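Local coordinates for putative cell adhesion protein (Parabacteroides distasonis, PDB 3LIU), which is probably a fimbrillin of the FimA/Mfa1 family, a building block of bacterial surface pili with a putative role in cell adhesion, at residues L308-G313 with Y332-V337; I362-I367 with T381-S386; E202-S207 with Y238-L243; S255-L260 with I373-M378. One frame throughout, in Å; residues are numbered along the deposited sequence.

Contact 1. Residues L308-G313 with Y332-V337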
loop_
_atom_site.group_PDB
_atom_site.type_symbol
_atom_site.label_atom_id
_atom_site.label_comp_id
_atom_site.label_asym_id
_atom_site.label_seq_id
_atom_site.Cartn_x
_atom_site.Cartn_y
_atom_site.Cartn_z
ATOM N N LEU A 308 -9.451 2.011 7.991
ATOM C CA LEU A 308 -9.815 3.212 8.754
ATOM C C LEU A 308 -8.554 3.892 9.209
ATOM O O LEU A 308 -7.580 3.218 9.594
ATOM C CB LEU A 308 -10.654 2.856 10.018
ATOM C CG LEU A 308 -11.888 1.969 9.836
ATOM C CD1 LEU A 308 -12.588 1.656 11.158
ATOM C CD2 LEU A 308 -12.910 2.545 8.844
ATOM N N LEU A 309 -8.598 5.225 9.194
ATOM C CA LEU A 309 -7.739 6.040 9.979
ATOM C C LEU A 309 -8.529 6.544 11.163
ATOM O O LEU A 309 -9.600 7.165 11.020
ATOM C CB LEU A 309 -7.123 7.202 9.167
ATOM C CG LEU A 309 -6.163 8.067 10.016
ATOM C CD1 LEU A 309 -4.917 8.491 9.263
ATOM C CD2 LEU A 309 -6.862 9.275 10.640
ATOM N N ILE A 310 -7.997 6.271 12.349
ATOM C CA ILE A 310 -8.642 6.672 13.590
ATOM C C ILE A 310 -7.703 7.555 14.413
ATOM O O ILE A 310 -6.512 7.199 14.622
ATOM C CB ILE A 310 -9.047 5.418 14.419
ATOM C CG1 ILE A 310 -9.863 4.450 13.561
ATOM C CG2 ILE A 310 -9.886 5.809 15.725
ATOM C CD1 ILE A 310 -10.307 3.143 14.296
ATOM N N VAL A 311 -8.205 8.724 14.838
ATOM C CA VAL A 311 -7.483 9.606 15.750
ATOM C C VAL A 311 -8.099 9.616 17.147
ATOM O O VAL A 311 -9.311 9.396 17.317
ATOM C CB VAL A 311 -7.347 11.047 15.206
ATOM C CG1 VAL A 311 -6.851 11.012 13.711
ATOM C CG2 VAL A 311 -8.641 11.767 15.314
ATOM N N LYS A 312 -7.225 9.785 18.134
ATOM C CA LYS A 312 -7.614 9.962 19.522
ATOM C C LYS A 312 -7.039 11.263 20.048
ATOM O O LYS A 312 -5.872 11.562 19.804
ATOM C CB LYS A 312 -7.089 8.831 20.384
ATOM C CG LYS A 312 -7.805 8.746 21.757
ATOM C CD LYS A 312 -7.179 7.772 22.703
ATOM C CE LYS A 312 -5.849 8.261 23.190
ATOM N NZ LYS A 312 -5.255 7.273 24.075
ATOM N N GLY A 313 -7.844 12.022 20.799
ATOM C CA GLY A 313 -7.350 13.247 21.441
ATOM C C GLY A 313 -8.346 13.827 22.428
ATOM O O GLY A 313 -9.390 13.234 22.697
ATOM N N TYR A 332 -12.295 9.353 20.410
ATOM C CA TYR A 332 -11.954 8.792 19.109
ATOM C C TYR A 332 -12.847 9.289 17.972
ATOM O O TYR A 332 -14.074 9.498 18.123
ATOM C CB TYR A 332 -12.049 7.262 19.115
ATOM C CG TYR A 332 -11.097 6.562 20.004
ATOM C CD1 TYR A 332 -9.839 6.201 19.555
ATOM C CD2 TYR A 332 -11.451 6.231 21.321
ATOM C CE1 TYR A 332 -8.963 5.540 20.378
ATOM C CE2 TYR A 332 -10.553 5.591 22.163
ATOM C CZ TYR A 332 -9.308 5.237 21.683
ATOM O OH TYR A 332 -8.382 4.604 22.511
ATOM N N TYR A 333 -12.209 9.410 16.814
ATOM C CA TYR A 333 -12.840 9.792 15.558
ATOM C C TYR A 333 -12.268 8.888 14.445
ATOM O O TYR A 333 -11.029 8.871 14.201
ATOM C CB TYR A 333 -12.538 11.249 15.240
ATOM C CG TYR A 333 -12.924 12.230 16.326
ATOM C CD1 TYR A 333 -12.063 12.496 17.371
ATOM C CD2 TYR A 333 -14.158 12.896 16.299
ATOM C CE1 TYR A 333 -12.387 13.414 18.378
ATOM C CE2 TYR A 333 -14.511 13.794 17.293
ATOM C CZ TYR A 333 -13.590 14.066 18.331
ATOM O OH TYR A 333 -13.897 14.954 19.322
ATOM N N ALA A 334 -13.148 8.107 13.819
ATOM C CA ALA A 334 -12.765 7.149 12.789
ATOM C C ALA A 334 -13.241 7.562 11.404
ATOM O O ALA A 334 -14.380 8.008 11.267
ATOM C CB ALA A 334 -13.332 5.761 13.146
ATOM N N ILE A 335 -12.404 7.314 10.402
ATOM C CA ILE A 335 -12.594 7.706 9.005
ATOM C C ILE A 335 -12.342 6.534 8.081
ATOM O O ILE A 335 -11.239 5.995 8.068
ATOM C CB ILE A 335 -11.507 8.790 8.649
ATOM C CG1 ILE A 335 -11.811 10.073 9.406
ATOM C CG2 ILE A 335 -11.370 9.073 7.184
ATOM C CD1 ILE A 335 -13.260 10.365 9.513
ATOM N N PRO A 336 -13.325 6.165 7.253
ATOM C CA PRO A 336 -13.015 5.199 6.211
ATOM C C PRO A 336 -12.223 5.839 5.081
ATOM O O PRO A 336 -12.739 6.716 4.389
ATOM C CB PRO A 336 -14.390 4.713 5.744
ATOM C CG PRO A 336 -15.385 5.662 6.342
ATOM C CD PRO A 336 -14.688 6.699 7.134
ATOM N N VAL A 337 -10.991 5.371 4.877
ATOM C CA VAL A 337 -10.045 6.020 3.952
ATOM C C VAL A 337 -10.476 5.816 2.496
ATOM O O VAL A 337 -10.477 4.711 1.947
ATOM C CB VAL A 337 -8.599 5.558 4.196
ATOM C CG1 VAL A 337 -7.591 6.276 3.229
ATOM C CG2 VAL A 337 -8.195 5.870 5.642
HETATM O O HOH W 1 -5.711 4.522 22.473
#
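Strands 308-313 and 332-336 run antiparallel, their axes 4.6 Å apart at 163°, and the hydrogen-bonded pairs Leu309-Ile335 and Val311-Tyr333 each exchange two backbone bonds. Three of these four bonds lie in the plane of the accepting carbonyl; the fourth, Ile335 N to Leu309 O at 2.9 Å, comes from above it. Lys312 and Tyr332, a non-hydrogen-bonded pair, lie side by side and point the same way. With CG anti to its backbone N (chi1 -163°), Lys312 lays its chain over one ring face, CG 3.8 Å from the centroid of the Tyr332 ring. The lysine then bends at chi3 (70°), and a water joins the two tips, 3.2 Å from Lys312 NZ and 2.7 Å from Tyr332 OH. Farther along the same face, Ile310 CG1 packs on Ala334 CB at 3.7 Å. On the reverse face Val311 CG2 meets Tyr333 CB obliquely at 3.9 Å, while Tyr333 OH is hydrogen-bonded to Gly368 O. That face, with Leu309 and Ile335, packs on strand 358-366, as between the layers of a beta sandwich. The two segments are the paired arms of a beta hairpin, strands 308-319 and 326-336.

Contact 2. Residues I362-I367 with T381-S386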
loop_
_atom_site.group_PDB
_atom_site.type_symbol
_atom_site.label_atom_id
_atom_site.label_comp_id
_atom_site.label_asym_id
_atom_site.label_seq_id
_atom_site.Cartn_x
_atom_site.Cartn_y
_atom_site.Cartn_z
ATOM N N ILE A 362 -5.078 13.065 4.724
ATOM C CA ILE A 362 -6.383 13.212 5.404
ATOM C C ILE A 362 -6.361 14.440 6.334
ATOM O O ILE A 362 -5.473 14.577 7.172
ATOM C CB ILE A 362 -6.723 11.920 6.207
ATOM C CG1 ILE A 362 -6.746 10.718 5.236
ATOM C CG2 ILE A 362 -8.039 12.081 6.989
ATOM C CD1 ILE A 362 -6.999 9.406 5.839
ATOM N N SER A 363 -7.302 15.351 6.134
ATOM C CA SER A 363 -7.468 16.512 6.994
ATOM C C SER A 363 -8.811 16.416 7.681
ATOM O O SER A 363 -9.855 16.343 7.017
ATOM C CB SER A 363 -7.411 17.804 6.166
ATOM O OG SER A 363 -6.166 17.878 5.508
ATOM N N LEU A 364 -8.782 16.425 9.007
ATOM C CA LEU A 364 -9.989 16.295 9.804
ATOM C C LEU A 364 -10.478 17.614 10.371
ATOM O O LEU A 364 -9.677 18.454 10.789
ATOM C CB LEU A 364 -9.730 15.311 10.944
ATOM C CG LEU A 364 -9.367 13.904 10.504
ATOM C CD1 LEU A 364 -9.293 12.967 11.765
ATOM C CD2 LEU A 364 -10.358 13.413 9.461
ATOM N N THR A 365 -11.793 17.808 10.359
ATOM C CA THR A 365 -12.404 18.943 11.043
ATOM C C THR A 365 -13.247 18.326 12.146
ATOM O O THR A 365 -14.238 17.644 11.865
ATOM C CB THR A 365 -13.297 19.801 10.129
ATOM O OG1 THR A 365 -12.502 20.358 9.077
ATOM C CG2 THR A 365 -13.979 20.964 10.915
ATOM N N ILE A 366 -12.840 18.533 13.393
ATOM C CA ILE A 366 -13.560 17.977 14.531
ATOM C C ILE A 366 -14.586 18.985 15.017
ATOM O O ILE A 366 -14.242 20.128 15.307
ATOM C CB ILE A 366 -12.553 17.587 15.629
ATOM C CG1 ILE A 366 -11.725 16.399 15.108
ATOM C CG2 ILE A 366 -13.282 17.268 16.955
ATOM C CD1 ILE A 366 -10.461 16.292 15.720
ATOM N N ILE A 367 -15.851 18.580 15.088
ATOM C CA ILE A 367 -16.949 19.509 15.379
ATOM C C ILE A 367 -17.778 19.152 16.627
ATOM O O ILE A 367 -18.851 19.702 16.852
ATOM C CB ILE A 367 -17.884 19.681 14.137
ATOM C CG1 ILE A 367 -18.641 18.386 13.829
ATOM C CG2 ILE A 367 -17.042 20.151 12.899
ATOM C CD1 ILE A 367 -19.871 18.616 12.939
ATOM N N THR A 381 -20.747 11.107 14.784
ATOM C CA THR A 381 -19.320 10.962 14.495
ATOM C C THR A 381 -18.550 12.233 14.934
ATOM O O THR A 381 -17.452 12.146 15.466
ATOM C CB THR A 381 -19.088 10.707 12.989
ATOM O OG1 THR A 381 -19.591 11.823 12.249
ATOM C CG2 THR A 381 -19.805 9.414 12.492
ATOM N N ASN A 382 -19.160 13.392 14.719
ATOM C CA ASN A 382 -18.572 14.719 15.050
ATOM C C ASN A 382 -17.231 15.011 14.377
ATOM O O ASN A 382 -16.402 15.791 14.891
ATOM C CB ASN A 382 -18.482 14.913 16.571
ATOM C CG ASN A 382 -19.832 15.190 17.186
ATOM O OD1 ASN A 382 -20.704 15.737 16.524
ATOM N ND2 ASN A 382 -20.011 14.825 18.441
ATOM N N VAL A 383 -17.052 14.430 13.194
ATOM C CA VAL A 383 -15.856 14.637 12.404
ATOM C C VAL A 383 -16.233 14.712 10.934
ATOM O O VAL A 383 -17.123 14.034 10.477
ATOM C CB VAL A 383 -14.786 13.557 12.661
ATOM C CG1 VAL A 383 -15.287 12.148 12.303
ATOM C CG2 VAL A 383 -13.485 13.907 11.923
ATOM N N SER A 384 -15.587 15.622 10.232
ATOM C CA SER A 384 -15.702 15.761 8.790
ATOM C C SER A 384 -14.280 15.566 8.236
ATOM O O SER A 384 -13.297 16.045 8.850
ATOM C CB SER A 384 -16.240 17.154 8.477
ATOM O OG SER A 384 -16.080 17.447 7.121
ATOM N N ALA A 385 -14.153 14.796 7.156
ATOM C CA ALA A 385 -12.857 14.494 6.582
ATOM C C ALA A 385 -12.767 14.886 5.115
ATOM O O ALA A 385 -13.690 14.697 4.372
ATOM C CB ALA A 385 -12.540 12.997 6.725
ATOM N N SER A 386 -11.616 15.420 4.751
ATOM C CA SER A 386 -11.221 15.731 3.418
ATOM C C SER A 386 -9.948 14.919 3.138
ATOM O O SER A 386 -8.924 15.091 3.834
ATOM C CB SER A 386 -10.886 17.211 3.371
ATOM O OG SER A 386 -10.347 17.567 2.127
HETATM O O HOH W 2 -5.916 16.656 3.178
#
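An antiparallel strand pair, formed by strands 358-366 and 383-391, is the setting of this contact; the short segments 362-366 and 383-386 have axes 4.7 Å apart at 157°. Strand 358-366 also pairs in parallel with strand 172-185, so the segment 381-386 is added along its other edge. Ser363 with Ser386 and Thr365 with Ser384 are the hydrogen-bonded pairs, each closed by two backbone bonds that are nearly straight and lie in the carbonyl plane. Thr365 N to Ser384 O, at 2.8 Å, reaches 174° at the hydrogen. The two faces differ in character. Ser363, Thr365, Ser384 and Ser386 put hydroxyls on one face, where the residues are partly or fully exposed. Leu364, Ile366, Val383 and Ala385 make the apolar face, which packs on Tyr333 and Ile335 of the facing strand 326-336. Here Leu364, its CG anti to the carbonyl carbon, swings CD2 across toward the partner strand. That methyl meets Ala385 CB at 3.5 Å and, farther along the same face, Val383 CG2 at 4.0 Å. Val383 offers this methyl by keeping CG2 anti to its backbone N, which leaves CG1 in the crowded position. Beyond the regular ladder, Asn382 takes up a left-handed backbone conformation, and its ND2 is hydrogen-bonded to Pro369 O. One further backbone bond closes this end, Ile367 N to Asn382 O at 2.8 Å, with the donor 39° above the carbonyl plane. At the other end a water sits 2.6 Å from Ser363 OG and gives a weak, long hydrogen bond to Ser386 O.

Contact 3. Residues E202-S207 with Y238-L243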
loop_
_atom_site.group_PDB
_atom_site.type_symbol
_atom_site.label_atom_id
_atom_site.label_comp_id
_atom_site.label_asym_id
_atom_site.label_seq_id
_atom_site.Cartn_x
_atom_site.Cartn_y
_atom_site.Cartn_z
ATOM N N GLU A 202 -3.006 10.373 19.554
ATOM C CA GLU A 202 -2.646 9.136 18.840
ATOM C C GLU A 202 -3.327 9.082 17.464
ATOM O O GLU A 202 -4.434 9.597 17.271
ATOM C CB GLU A 202 -3.058 7.903 19.684
ATOM C CG GLU A 202 -2.670 6.524 19.102
ATOM C CD GLU A 202 -1.308 6.022 19.583
ATOM O OE1 GLU A 202 -0.663 6.726 20.379
ATOM O OE2 GLU A 202 -0.875 4.917 19.179
ATOM N N VAL A 203 -2.656 8.444 16.510
ATOM C CA VAL A 203 -3.231 8.114 15.229
ATOM C C VAL A 203 -2.996 6.633 14.970
ATOM O O VAL A 203 -1.908 6.110 15.266
ATOM C CB VAL A 203 -2.585 8.955 14.106
ATOM C CG1 VAL A 203 -3.285 8.702 12.776
ATOM C CG2 VAL A 203 -2.633 10.470 14.458
ATOM N N PHE A 204 -3.998 5.920 14.477
ATOM C CA PHE A 204 -3.776 4.520 14.096
ATOM C C PHE A 204 -4.658 4.052 12.955
ATOM O O PHE A 204 -5.642 4.713 12.598
ATOM C CB PHE A 204 -3.818 3.559 15.325
ATOM C CG PHE A 204 -5.210 3.232 15.854
ATOM C CD1 PHE A 204 -5.902 4.133 16.618
ATOM C CD2 PHE A 204 -5.791 1.998 15.598
ATOM C CE1 PHE A 204 -7.161 3.837 17.131
ATOM C CE2 PHE A 204 -7.058 1.674 16.098
ATOM C CZ PHE A 204 -7.737 2.591 16.888
ATOM N N ILE A 205 -4.266 2.916 12.375
ATOM C CA ILE A 205 -4.968 2.353 11.244
ATOM C C ILE A 205 -5.616 1.034 11.640
ATOM O O ILE A 205 -5.006 0.261 12.392
ATOM C CB ILE A 205 -3.990 2.071 10.070
ATOM C CG1 ILE A 205 -3.251 3.338 9.661
ATOM C CG2 ILE A 205 -4.743 1.405 8.865
ATOM C CD1 ILE A 205 -4.109 4.529 9.246
ATOM N N ALA A 206 -6.837 0.788 11.161
ATOM C CA ALA A 206 -7.552 -0.492 11.429
ATOM C C ALA A 206 -7.991 -1.091 10.097
ATOM O O ALA A 206 -8.191 -0.367 9.137
ATOM C CB ALA A 206 -8.773 -0.266 12.356
ATOM N N SER A 207 -8.174 -2.406 10.030
ATOM C CA SER A 207 -8.529 -3.070 8.782
ATOM C C SER A 207 -7.626 -2.756 7.597
ATOM O O SER A 207 -8.100 -2.580 6.481
ATOM C CB SER A 207 -9.998 -2.812 8.391
ATOM O OG SER A 207 -10.854 -3.270 9.425
ATOM N N TYR A 238 -6.237 -9.100 8.202
ATOM C CA TYR A 238 -6.348 -7.681 8.462
ATOM C C TYR A 238 -5.381 -7.296 9.591
ATOM O O TYR A 238 -5.241 -8.027 10.563
ATOM C CB TYR A 238 -7.785 -7.279 8.876
ATOM C CG TYR A 238 -8.804 -7.227 7.759
ATOM C CD1 TYR A 238 -8.690 -6.286 6.742
ATOM C CD2 TYR A 238 -9.923 -8.064 7.747
ATOM C CE1 TYR A 238 -9.616 -6.195 5.757
ATOM C CE2 TYR A 238 -10.859 -7.979 6.743
ATOM C CZ TYR A 238 -10.686 -7.018 5.741
ATOM O OH TYR A 238 -11.564 -6.884 4.715
ATOM N N LYS A 239 -4.757 -6.119 9.477
ATOM C CA LYS A 239 -3.817 -5.641 10.459
ATOM C C LYS A 239 -4.284 -4.337 11.089
ATOM O O LYS A 239 -4.942 -3.541 10.467
ATOM C CB LYS A 239 -2.415 -5.461 9.841
ATOM C CG LYS A 239 -1.877 -6.632 9.035
ATOM C CD LYS A 239 -1.829 -7.968 9.807
ATOM C CE LYS A 239 -1.499 -9.141 8.899
ATOM N NZ LYS A 239 -1.481 -10.452 9.628
ATOM N N VAL A 240 -3.938 -4.148 12.355
ATOM C CA VAL A 240 -4.470 -3.077 13.149
ATOM C C VAL A 240 -3.380 -2.603 14.110
ATOM O O VAL A 240 -2.600 -3.415 14.655
ATOM C CB VAL A 240 -5.769 -3.472 13.922
ATOM C CG1 VAL A 240 -5.515 -4.566 15.022
ATOM C CG2 VAL A 240 -6.407 -2.251 14.520
ATOM N N GLY A 241 -3.347 -1.296 14.349
ATOM C CA GLY A 241 -2.245 -0.682 15.109
ATOM C C GLY A 241 -2.275 -0.870 16.620
ATOM O O GLY A 241 -1.220 -0.859 17.293
ATOM N N LEU A 242 -3.483 -1.043 17.147
ATOM C CA LEU A 242 -3.716 -1.241 18.569
ATOM C C LEU A 242 -4.766 -2.323 18.810
ATOM O O LEU A 242 -5.651 -2.539 17.966
ATOM C CB LEU A 242 -4.234 0.077 19.193
ATOM C CG LEU A 242 -3.275 1.260 19.138
ATOM C CD1 LEU A 242 -4.041 2.588 19.373
ATOM C CD2 LEU A 242 -2.121 1.033 20.097
ATOM N N LEU A 243 -4.672 -2.976 19.973
ATOM C CA LEU A 243 -5.675 -3.914 20.442
ATOM C C LEU A 243 -6.418 -3.305 21.650
ATOM O O LEU A 243 -5.880 -2.501 22.387
ATOM C CB LEU A 243 -5.057 -5.255 20.815
ATOM C CG LEU A 243 -4.268 -5.984 19.732
ATOM C CD1 LEU A 243 -3.521 -7.260 20.307
ATOM C CD2 LEU A 243 -5.211 -6.354 18.624
#
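Leu242 CD1 sits over one face of the Phe204 ring, 3.9 Å from its centroid and displaced toward the rim, the two side chains crossing at about a right angle. Phe204 holds CG in the crowded position between its backbone N and carbonyl carbon (chi1 77°). At the ring edge, near its plane, Phe204 CE2 meets Val240 CG2 at 4.3 Å. The same valine methyl, anti to its backbone N, reaches Ala206 CB at 3.8 Å. An alanine in place of Phe204 would remove the ring and would probably loosen the packing of Leu242 and Val240, along with that of Tyr375, which also touches it. Short strand 238-240 runs antiparallel to the long strand 193-213, their segment axes 5.7 Å apart at 165°; strand 193-213 also pairs with strand 308-319. The pairing is sparse: one backbone hydrogen bond joins the segments, from Gly241 N to Ile205 O at 3.0 Å, arriving nearly along the C=O axis. Gly241 lies close to Phe204, where a CB would come tight against the phenylalanine CB. Toward the ends the contact turns polar. Glu202, bent at chi2 (91°), meets Leu242 tip to tip, its OE2 3.9 Å from Leu242 CD1. At the opposite end Tyr238 CD1 lies 3.8 Å from Ser207 O. The hydroxyls there bond outside the pair, Ser207 OG to Gln261 NE2 and Tyr238 OH to Glu291 O.

Contact 4. Residues S255-L260 with I373-M378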
loop_
_atom_site.group_PDB
_atom_site.type_symbol
_atom_site.label_atom_id
_atom_site.label_comp_id
_atom_site.label_asym_id
_atom_site.label_seq_id
_atom_site.Cartn_x
_atom_site.Cartn_y
_atom_site.Cartn_z
ATOM N N SER A 255 -19.411 -1.726 15.295
ATOM C CA SER A 255 -20.032 -1.529 13.952
ATOM C C SER A 255 -19.001 -1.092 12.875
ATOM O O SER A 255 -19.165 -1.365 11.689
ATOM C CB SER A 255 -21.199 -0.528 14.025
ATOM O OG SER A 255 -20.733 0.777 14.330
ATOM N N TYR A 256 -17.908 -0.483 13.304
ATOM C CA TYR A 256 -16.914 0.019 12.397
ATOM C C TYR A 256 -15.797 -0.978 11.998
ATOM O O TYR A 256 -15.071 -0.739 11.040
ATOM C CB TYR A 256 -16.281 1.254 13.013
ATOM C CG TYR A 256 -17.139 2.516 13.082
ATOM C CD1 TYR A 256 -18.348 2.623 12.416
ATOM C CD2 TYR A 256 -16.671 3.642 13.765
ATOM C CE1 TYR A 256 -19.075 3.808 12.436
ATOM C CE2 TYR A 256 -17.406 4.833 13.803
ATOM C CZ TYR A 256 -18.584 4.915 13.124
ATOM O OH TYR A 256 -19.314 6.080 13.132
ATOM N N LYS A 257 -15.647 -2.077 12.738
ATOM C CA LYS A 257 -14.452 -2.906 12.644
ATOM C C LYS A 257 -14.798 -4.266 13.207
ATOM O O LYS A 257 -15.136 -4.377 14.413
ATOM C CB LYS A 257 -13.310 -2.255 13.442
ATOM C CG LYS A 257 -11.982 -2.971 13.479
ATOM C CD LYS A 257 -11.882 -4.068 14.508
ATOM C CE LYS A 257 -10.435 -4.471 14.767
ATOM N NZ LYS A 257 -10.334 -5.538 15.855
ATOM N N LYS A 258 -14.752 -5.290 12.346
ATOM C CA LYS A 258 -15.078 -6.650 12.735
ATOM C C LYS A 258 -13.839 -7.508 12.834
ATOM O O LYS A 258 -12.846 -7.278 12.136
ATOM C CB LYS A 258 -16.082 -7.293 11.760
ATOM C CG LYS A 258 -17.428 -6.604 11.697
ATOM C CD LYS A 258 -18.097 -6.530 13.098
ATOM C CE LYS A 258 -19.469 -5.953 13.088
ATOM N NZ LYS A 258 -20.046 -5.947 14.488
ATOM N N GLY A 259 -13.921 -8.499 13.721
ATOM C CA GLY A 259 -12.921 -9.537 13.869
ATOM C C GLY A 259 -11.726 -9.245 14.769
ATOM O O GLY A 259 -11.345 -8.086 15.027
ATOM N N LEU A 260 -11.105 -10.321 15.233
ATOM C CA LEU A 260 -9.804 -10.211 15.859
ATOM C C LEU A 260 -8.798 -10.082 14.728
ATOM O O LEU A 260 -8.516 -11.023 14.024
ATOM C CB LEU A 260 -9.499 -11.429 16.738
ATOM C CG LEU A 260 -8.137 -11.572 17.436
ATOM C CD1 LEU A 260 -7.850 -10.391 18.362
ATOM C CD2 LEU A 260 -8.072 -12.899 18.265
ATOM N N ILE A 373 -14.939 5.012 22.670
ATOM C CA ILE A 373 -14.483 3.729 22.155
ATOM C C ILE A 373 -14.191 3.848 20.632
ATOM O O ILE A 373 -14.764 4.717 19.931
ATOM C CB ILE A 373 -15.447 2.583 22.560
ATOM C CG1 ILE A 373 -16.822 2.725 21.873
ATOM C CG2 ILE A 373 -15.667 2.559 24.157
ATOM C CD1 ILE A 373 -17.791 1.578 22.196
ATOM N N PRO A 374 -13.236 3.044 20.135
ATOM C CA PRO A 374 -12.752 3.273 18.787
ATOM C C PRO A 374 -13.647 2.804 17.669
ATOM O O PRO A 374 -13.639 3.406 16.600
ATOM C CB PRO A 374 -11.417 2.511 18.762
ATOM C CG PRO A 374 -11.584 1.425 19.826
ATOM C CD PRO A 374 -12.344 2.137 20.892
ATOM N N TYR A 375 -14.424 1.752 17.869
ATOM C CA TYR A 375 -15.080 1.112 16.728
ATOM C C TYR A 375 -16.584 1.256 16.711
ATOM O O TYR A 375 -17.271 0.543 15.990
ATOM C CB TYR A 375 -14.694 -0.352 16.697
ATOM C CG TYR A 375 -13.192 -0.576 16.623
ATOM C CD1 TYR A 375 -12.388 0.206 15.798
ATOM C CD2 TYR A 375 -12.583 -1.562 17.375
ATOM C CE1 TYR A 375 -11.031 -0.005 15.696
ATOM C CE2 TYR A 375 -11.211 -1.782 17.290
ATOM C CZ TYR A 375 -10.443 -1.010 16.434
ATOM O OH TYR A 375 -9.096 -1.223 16.318
ATOM N N ASP A 376 -17.098 2.170 17.514
ATOM C CA ASP A 376 -18.513 2.611 17.412
ATOM C C ASP A 376 -18.593 4.095 17.745
ATOM O O ASP A 376 -17.779 4.595 18.520
ATOM C CB ASP A 376 -19.408 1.869 18.402
ATOM C CG ASP A 376 -19.803 0.494 17.917
ATOM O OD1 ASP A 376 -20.425 0.362 16.847
ATOM O OD2 ASP A 376 -19.465 -0.473 18.602
ATOM N N PRO A 377 -19.564 4.819 17.158
ATOM C CA PRO A 377 -19.720 6.233 17.513
ATOM C C PRO A 377 -20.621 6.352 18.742
ATOM O O PRO A 377 -21.285 5.394 19.101
ATOM C CB PRO A 377 -20.437 6.811 16.285
ATOM C CG PRO A 377 -21.317 5.667 15.849
ATOM C CD PRO A 377 -20.425 4.456 16.022
HETATM N N MSE A 378 -20.624 7.531 19.364
HETATM C CA MSE A 378 -21.560 7.891 20.419
HETATM C C MSE A 378 -22.328 9.107 19.926
HETATM O O MSE A 378 -21.751 10.185 19.813
HETATM C CB MSE A 378 -20.823 8.210 21.719
HETATM C CG MSE A 378 -20.499 6.966 22.513
HETATM SE SE MSE A 378 -19.584 7.220 24.208
HETATM C CE MSE A 378 -19.048 5.320 24.163
HETATM O O HOH W 3 -8.150 -3.514 17.400
#
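Lys257 and Tyr375 lie side by side, pointing the same way, with the lysine chain spread along one face of the tyrosine ring. Lys257 CB stands over that face, 3.7 Å from the centroid of the Tyr375 ring; CG anti to the backbone N (chi1 179°) and a bend at chi2 (-83°) then carry CD and CE across toward Tyr375 CE2. Pro374 CG lies over the centre of the opposite face, so the ring is sandwiched. At its edge a water accepts from Tyr375 OH, while Lys257 NZ bonds to Gly259 O at 2.9 Å and to Asp252 O. A leucine at Tyr375 would lose the flat surface under the lysine and the bond to the water, and would probably leave Lys257 less firmly held. Tyr256 crosses Pro377 obliquely, its CZ 3.5 Å from Pro377 CD, and stacks elsewhere on Tyr303. Asp376 OD1 takes two bonds from Ser255: Ser255 OG, at 2.6 Å, meets the anti lone pair of Asp376 OD1, whereas Ser255 N, at 2.8 Å, comes from above the carboxylate plane. A backbone bond from Tyr256 N to Tyr375 O, 2.9 Å, completes the junction of two irregular loops, one between strands 238-240 and 262-263, the other between strands 358-366 and 383-391.

Contacts 1 and 4 each touch the other three. The centre of contact 1 lies 9 Å from that of contact 2, 10 Å from contact 3 and 11 Å from contact 4. Toward contact 3 the link is sheet pairing, since strand 308-319 neighbours strand 193-213 and Phe204 N comes 2.8 Å from Ile310 O. Contact 2 belongs to the facing layer, with Ile335 CG1 packed 3.6 Å from Leu364 CD2. From contact 4, Tyr375 CE1 meets Ile310 CD1 at 3.5 Å, Tyr375 OH lies 3.5 Å from Phe204 CE2, and Tyr256 OH reaches Thr381 CG2 of contact 2 at 3.4 Å. Contacts 2 and 3 do not touch, their nearest atoms being about 7 Å apart.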